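Local coordinates for protein short chain dehydrogenase (Rhodopseudomonas palustris, PDB 3H7A) that probably acts as an oxidoreductase of the short-chain dehydrogenase/reductase family, using a nicotinamide cofactor bound by its Rossmann-type fold, at residues Gln134-Phe139 with Gln225-Pro230; Pro175-Val180 with Ser232-Glu237. All coordinates share one frame; numbering follows the deposited sequence.

Contact 1 of 2, residues Gln134-Phe139 with Gln225-Pro230; sequences QGKIFF and QLYQQP
Lys136 and Phe138, alternate residues on the same side of strand 135-142, meet the last turn of helix 216-228 and the residues that follow it; an inner strand of the parallel Rossmann-type sheet is here packed against the last helix of the chain. Leu226 is touched first: its CB lies 3.8 Å from Phe138 CZ, the two side chains sliding past each other in opposite directions. Its carbonyl takes a hydrogen bond from Lys136 NZ (2.9 Å to Leu226 O), with NZ in the carbonyl plane, on a lone pair. At Tyr227 the Phe138 ring also reaches the backbone, with CZ 3.8 Å from Tyr227 N, so an alanine in place of Phe138 would probably leave Leu226 CB and this peptide without their aromatic neighbour and open a gap between strand and helix. Tyr227 CD1 comes within 3.9 Å of Lys136 CD. Lys136 NZ also bonds Tyr227 O, 2.6 Å away in the conformer described, one of two modelled; this short distance is to be read with caution, and the donor sits 53° above the carbonyl plane. Gln229 supplies a further acceptor, with Lys136 NZ 3.0 Å from Gln229 O, again on a lone pair; Trp234 NE1 binds that same oxygen. Gln229 OE1 accepts a hydrogen bond from Thr235 N. The Lys136 chain, extended beyond CG, thus carries NZ among four acceptors, three main-chain carbonyls and His179 ND1, and at least one ammonium hydrogen must be shared. At this C-terminal helix end the buried amine is likely to be favoured as an ammonium ion, its charge probably spread over the carbonyl dipoles.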
loop_
_atom_site.group_PDB
_atom_site.type_symbol
_atom_site.label_atom_id
_atom_site.label_comp_id
_atom_site.label_asym_id
_atom_site.label_seq_id
_atom_site.Cartn_x
_atom_site.Cartn_y
_atom_site.Cartn_z
ATOM N N GLN B 134 13.957 15.015 -23.219
ATOM C CA GLN B 134 13.833 15.336 -21.790
ATOM C C GLN B 134 12.482 16.009 -21.497
ATOM O O GLN B 134 11.830 16.518 -22.408
ATOM C CB GLN B 134 14.982 16.258 -21.333
ATOM C CG GLN B 134 14.971 17.638 -21.990
ATOM C CD GLN B 134 15.975 18.617 -21.394
ATOM O OE1 GLN B 134 16.752 18.279 -20.502
ATOM N NE2 GLN B 134 15.960 19.844 -21.900
ATOM N N GLY B 135 12.082 16.020 -20.225
ATOM C CA GLY B 135 10.834 16.646 -19.794
ATOM C C GLY B 135 10.366 16.140 -18.445
ATOM O O GLY B 135 10.919 15.177 -17.898
ATOM N N LYS B 136 9.365 16.826 -17.889
ATOM C CA LYS B 136 8.759 16.425 -16.618
ATOM C C LYS B 136 7.241 16.506 -16.749
ATOM O O LYS B 136 6.706 17.479 -17.268
ATOM C CB LYS B 136 9.287 17.264 -15.436
ATOM C CG LYS B 136 10.822 17.136 -15.194
ATOM C CD LYS B 136 11.258 17.354 -13.743
ATOM C CE LYS B 136 12.725 16.915 -13.507
ATOM N NZ LYS B 136 13.097 16.787 -12.047
ATOM N N ILE B 137 6.552 15.452 -16.309
ATOM C CA ILE B 137 5.094 15.379 -16.404
ATOM C C ILE B 137 4.521 15.056 -15.047
ATOM O O ILE B 137 4.651 13.931 -14.566
ATOM C CB ILE B 137 4.610 14.279 -17.376
ATOM C CG1 ILE B 137 5.303 14.405 -18.735
ATOM C CG2 ILE B 137 3.088 14.343 -17.499
ATOM C CD1 ILE B 137 5.034 13.273 -19.695
ATOM N N PHE B 138 3.876 16.048 -14.447
ATOM C CA PHE B 138 3.419 15.974 -13.073
ATOM C C PHE B 138 1.905 15.934 -13.048
ATOM O O PHE B 138 1.250 16.670 -13.791
ATOM C CB PHE B 138 3.920 17.199 -12.295
ATOM C CG PHE B 138 5.419 17.282 -12.171
ATOM C CD1 PHE B 138 6.224 16.162 -12.349
ATOM C CD2 PHE B 138 6.028 18.482 -11.822
ATOM C CE1 PHE B 138 7.595 16.233 -12.220
ATOM C CE2 PHE B 138 7.403 18.560 -11.673
ATOM C CZ PHE B 138 8.186 17.433 -11.874
ATOM N N PHE B 139 1.355 15.075 -12.189
ATOM C CA PHE B 139 -0.082 14.908 -12.042
ATOM C C PHE B 139 -0.484 15.211 -10.608
ATOM O O PHE B 139 0.130 14.695 -9.679
ATOM C CB PHE B 139 -0.461 13.464 -12.351
ATOM C CG PHE B 139 -0.233 13.068 -13.785
ATOM C CD1 PHE B 139 -1.178 13.382 -14.760
ATOM C CD2 PHE B 139 0.910 12.357 -14.153
ATOM C CE1 PHE B 139 -0.997 13.004 -16.102
ATOM C CE2 PHE B 139 1.105 11.967 -15.480
ATOM C CZ PHE B 139 0.134 12.302 -16.461
ATOM N N GLN B 225 10.067 21.631 -6.057
ATOM C CA GLN B 225 10.948 20.624 -5.479
ATOM C C GLN B 225 11.095 19.391 -6.393
ATOM O O GLN B 225 12.210 18.931 -6.647
ATOM C CB GLN B 225 10.455 20.214 -4.092
ATOM C CG GLN B 225 11.446 19.340 -3.334
ATOM C CD GLN B 225 10.786 18.385 -2.357
ATOM O OE1 GLN B 225 11.255 17.260 -2.166
ATOM N NE2 GLN B 225 9.699 18.830 -1.728
ATOM N N LEU B 226 9.977 18.871 -6.899
ATOM C CA LEU B 226 10.024 17.737 -7.827
ATOM C C LEU B 226 10.761 18.112 -9.107
ATOM O O LEU B 226 11.561 17.316 -9.629
ATOM C CB LEU B 226 8.617 17.220 -8.144
ATOM C CG LEU B 226 7.921 16.356 -7.088
ATOM C CD1 LEU B 226 6.451 16.168 -7.410
ATOM C CD2 LEU B 226 8.631 15.009 -6.932
ATOM N N TYR B 227 10.510 19.327 -9.603
ATOM C CA TYR B 227 11.209 19.815 -10.783
ATOM C C TYR B 227 12.720 19.771 -10.561
ATOM O O TYR B 227 13.454 19.319 -11.427
ATOM C CB TYR B 227 10.766 21.232 -11.208
ATOM C CG TYR B 227 11.604 21.724 -12.380
ATOM C CD1 TYR B 227 11.345 21.286 -13.667
ATOM C CD2 TYR B 227 12.702 22.555 -12.180
ATOM C CE1 TYR B 227 12.131 21.682 -14.728
ATOM C CE2 TYR B 227 13.481 22.968 -13.239
ATOM C CZ TYR B 227 13.191 22.527 -14.502
ATOM O OH TYR B 227 13.969 22.917 -15.557
ATOM N N GLN B 228 13.163 20.222 -9.388
ATOM C CA GLN B 228 14.586 20.354 -9.083
ATOM C C GLN B 228 15.390 19.053 -8.896
ATOM O O GLN B 228 16.620 19.083 -8.950
ATOM C CB GLN B 228 14.775 21.258 -7.869
ATOM C CG GLN B 228 14.386 22.707 -8.099
ATOM C CD GLN B 228 15.487 23.529 -8.737
ATOM O OE1 GLN B 228 16.119 24.353 -8.067
ATOM N NE2 GLN B 228 15.720 23.323 -10.035
ATOM N N GLN B 229 14.706 17.933 -8.670
ATOM C CA GLN B 229 15.367 16.649 -8.424
ATOM C C GLN B 229 16.204 16.169 -9.607
ATOM O O GLN B 229 15.703 16.119 -10.732
ATOM C CB GLN B 229 14.343 15.565 -8.106
ATOM C CG GLN B 229 13.604 15.755 -6.813
ATOM C CD GLN B 229 12.686 14.601 -6.517
ATOM O OE1 GLN B 229 12.227 13.917 -7.424
ATOM N NE2 GLN B 229 12.419 14.370 -5.237
ATOM N N PRO B 230 17.470 15.782 -9.351
ATOM C CA PRO B 230 18.315 15.211 -10.410
ATOM C C PRO B 230 17.922 13.767 -10.702
ATOM O O PRO B 230 17.328 13.118 -9.835
ATOM C CB PRO B 230 19.722 15.274 -9.809
ATOM C CG PRO B 230 19.515 15.218 -8.330
ATOM C CD PRO B 230 18.169 15.844 -8.051
#

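Contact 2 of 2, residues Pro175-Val180 with Ser232-Glu237; sequences PKNIHV and SAWTFE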
loop_
_atom_site.group_PDB
_atom_site.type_symbol
_atom_site.label_atom_id
_atom_site.label_comp_id
_atom_site.label_asym_id
_atom_site.label_seq_id
_atom_site.Cartn_x
_atom_site.Cartn_y
_atom_site.Cartn_z
ATOM N N PRO B 175 13.139 5.722 -17.605
ATOM C CA PRO B 175 14.426 5.403 -18.261
ATOM C C PRO B 175 14.698 6.156 -19.569
ATOM O O PRO B 175 15.805 6.057 -20.100
ATOM C CB PRO B 175 14.310 3.899 -18.564
ATOM C CG PRO B 175 13.196 3.408 -17.696
ATOM C CD PRO B 175 12.241 4.546 -17.625
ATOM N N LYS B 176 13.704 6.887 -20.072
ATOM C CA LYS B 176 13.822 7.641 -21.320
ATOM C C LYS B 176 13.904 9.138 -21.044
ATOM O O LYS B 176 13.603 9.951 -21.921
ATOM C CB LYS B 176 12.645 7.342 -22.253
ATOM C CG LYS B 176 12.546 5.892 -22.686
ATOM C CD LYS B 176 11.686 5.744 -23.924
ATOM C CE LYS B 176 11.511 4.281 -24.287
ATOM N NZ LYS B 176 10.509 3.623 -23.405
ATOM N N ASN B 177 14.297 9.479 -19.813
ATOM C CA ASN B 177 14.618 10.849 -19.360
ATOM C C ASN B 177 13.416 11.762 -19.123
ATOM O O ASN B 177 13.533 13.000 -19.099
ATOM C CB ASN B 177 15.699 11.496 -20.263
ATOM C CG ASN B 177 16.448 12.630 -19.582
ATOM O OD1 ASN B 177 16.679 12.611 -18.377
ATOM N ND2 ASN B 177 16.829 13.628 -20.364
ATOM N N ILE B 178 12.259 11.150 -18.914
ATOM C CA ILE B 178 11.089 11.908 -18.486
ATOM C C ILE B 178 10.740 11.615 -17.027
ATOM O O ILE B 178 10.405 10.495 -16.672
ATOM C CB ILE B 178 9.882 11.656 -19.410
ATOM C CG1 ILE B 178 10.357 11.680 -20.874
ATOM C CG2 ILE B 178 8.753 12.622 -19.077
ATOM C CD1 ILE B 178 9.574 12.490 -21.796
ATOM N N HIS B 179 10.814 12.639 -16.188
ATOM C CA HIS B 179 10.413 12.525 -14.806
ATOM C C HIS B 179 8.896 12.643 -14.707
ATOM O O HIS B 179 8.349 13.751 -14.621
ATOM C CB HIS B 179 11.080 13.627 -13.976
ATOM C CG HIS B 179 10.830 13.536 -12.499
ATOM N ND1 HIS B 179 11.398 14.416 -11.602
ATOM C CD2 HIS B 179 10.089 12.675 -11.759
ATOM C CE1 HIS B 179 11.007 14.111 -10.378
ATOM N NE2 HIS B 179 10.209 13.060 -10.445
ATOM N N VAL B 180 8.223 11.499 -14.694
ATOM C CA VAL B 180 6.784 11.472 -14.438
ATOM C C VAL B 180 6.612 11.448 -12.926
ATOM O O VAL B 180 7.295 10.687 -12.243
ATOM C CB VAL B 180 6.101 10.235 -15.079
ATOM C CG1 VAL B 180 4.592 10.301 -14.930
ATOM C CG2 VAL B 180 6.462 10.127 -16.545
ATOM N N SER B 232 19.442 11.050 -10.721
ATOM C CA SER B 232 20.029 10.038 -9.851
ATOM C C SER B 232 19.138 9.818 -8.636
ATOM O O SER B 232 19.339 8.870 -7.883
ATOM C CB SER B 232 21.443 10.439 -9.420
ATOM O OG SER B 232 21.480 11.783 -8.963
ATOM N N ALA B 233 18.145 10.687 -8.456
ATOM C CA ALA B 233 17.274 10.624 -7.293
ATOM C C ALA B 233 15.876 11.199 -7.536
ATOM O O ALA B 233 15.475 12.146 -6.872
ATOM C CB ALA B 233 17.930 11.340 -6.131
ATOM N N TRP B 234 15.121 10.620 -8.464
ATOM C CA TRP B 234 13.763 11.103 -8.721
ATOM C C TRP B 234 12.777 10.386 -7.842
ATOM O O TRP B 234 12.909 9.182 -7.602
ATOM C CB TRP B 234 13.344 10.852 -10.163
ATOM C CG TRP B 234 13.912 11.816 -11.162
ATOM C CD1 TRP B 234 14.461 13.058 -10.919
ATOM C CD2 TRP B 234 13.935 11.638 -12.576
ATOM N NE1 TRP B 234 14.848 13.643 -12.102
ATOM C CE2 TRP B 234 14.534 12.789 -13.134
ATOM C CE3 TRP B 234 13.510 10.607 -13.433
ATOM C CZ2 TRP B 234 14.711 12.938 -14.506
ATOM C CZ3 TRP B 234 13.702 10.754 -14.802
ATOM C CH2 TRP B 234 14.298 11.908 -15.322
ATOM N N THR B 235 11.775 11.131 -7.397
ATOM C CA THR B 235 10.638 10.590 -6.669
ATOM C C THR B 235 9.476 10.444 -7.659
ATOM O O THR B 235 9.202 11.372 -8.420
ATOM C CB THR B 235 10.240 11.564 -5.536
ATOM O OG1 THR B 235 11.356 11.750 -4.662
ATOM C CG2 THR B 235 9.085 11.048 -4.735
ATOM N N PHE B 236 8.797 9.295 -7.669
ATOM C CA PHE B 236 7.579 9.185 -8.462
ATOM C C PHE B 236 6.391 9.806 -7.747
ATOM O O PHE B 236 5.717 10.648 -8.306
ATOM C CB PHE B 236 7.254 7.745 -8.884
ATOM C CG PHE B 236 5.830 7.572 -9.364
ATOM C CD1 PHE B 236 5.430 8.075 -10.600
ATOM C CD2 PHE B 236 4.881 6.924 -8.562
ATOM C CE1 PHE B 236 4.098 7.949 -11.044
ATOM C CE2 PHE B 236 3.551 6.804 -8.983
ATOM C CZ PHE B 236 3.158 7.316 -10.232
ATOM N N GLU B 237 6.135 9.387 -6.511
ATOM C CA GLU B 237 4.950 9.829 -5.790
ATOM C C GLU B 237 5.325 10.460 -4.471
ATOM O O GLU B 237 6.193 9.963 -3.767
ATOM C CB GLU B 237 4.037 8.641 -5.519
ATOM C CG GLU B 237 2.605 8.987 -5.216
ATOM C CD GLU B 237 1.713 7.769 -5.328
ATOM O OE1 GLU B 237 2.046 6.728 -4.729
ATOM O OE2 GLU B 237 0.687 7.843 -6.029
#
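Where strand 178-185 enters the parallel Rossmann-type sheet, His179 projects toward the loop before strand 237-240 and stacks on Trp234. The evidence is a centroid separation of 3.8 Å between the His179 ring and the five-membered ring of Trp234, with the planes only 12° apart. The two side chains run past each other in opposite directions. His179 CB therefore lies over the six-membered ring of Trp234, 3.6 Å from its centroid, while Trp234 CB stands 4.0 Å from the centroid of the His179 ring in a reciprocal CH-pi contact. With CG of His179 anti to the backbone N (chi1 -175°), that atom comes to 3.6 Å from Trp234 CD2. At the ring edge, His179 NE2 donates to the backbone of the loop, 2.8 Å from Thr235 O and nearly straight at 163°; this leaves ND1 as the acceptor for Lys136. Just before the strand, Asn177 is the C-prime residue of a Schellman motif that ends helix 153-173, and its positive phi turns the chain into Ile178. The amide of Asn177, tied through ND2 to Gly133 O, brings OD1 to 3.9 Å from Trp234 CH2. Farther along, Phe236 CD1 approaches Val180 O at 3.6 Å, with the oxygen near the plane of the ring; Val180 O is buried here and has no hydrogen-bond partner in the model. Thr235 and Trp234 also contact the second subunit, Thr235 packing on Met238 of that copy.

From the N terminus, strand 135-142 opens contact 1, and helix 153-173 then leads back to strand 178-185, where contact 2 begins. After the unmodelled residues 187-213, the end of helix 216-228 brings in 225-230 and closes contact 1 across 85 residues; with only Lys231 between, the loop leading into strand 237-240 closes contact 2 across 51. Because 175-180 lies inside the first loop and 232-237 beyond it, the two closures cross. Their centres are about 7 Å apart, and the two contacts touch each other directly. Together they fasten the C-terminal helix and loop to two neighbouring strands, beside the second subunit.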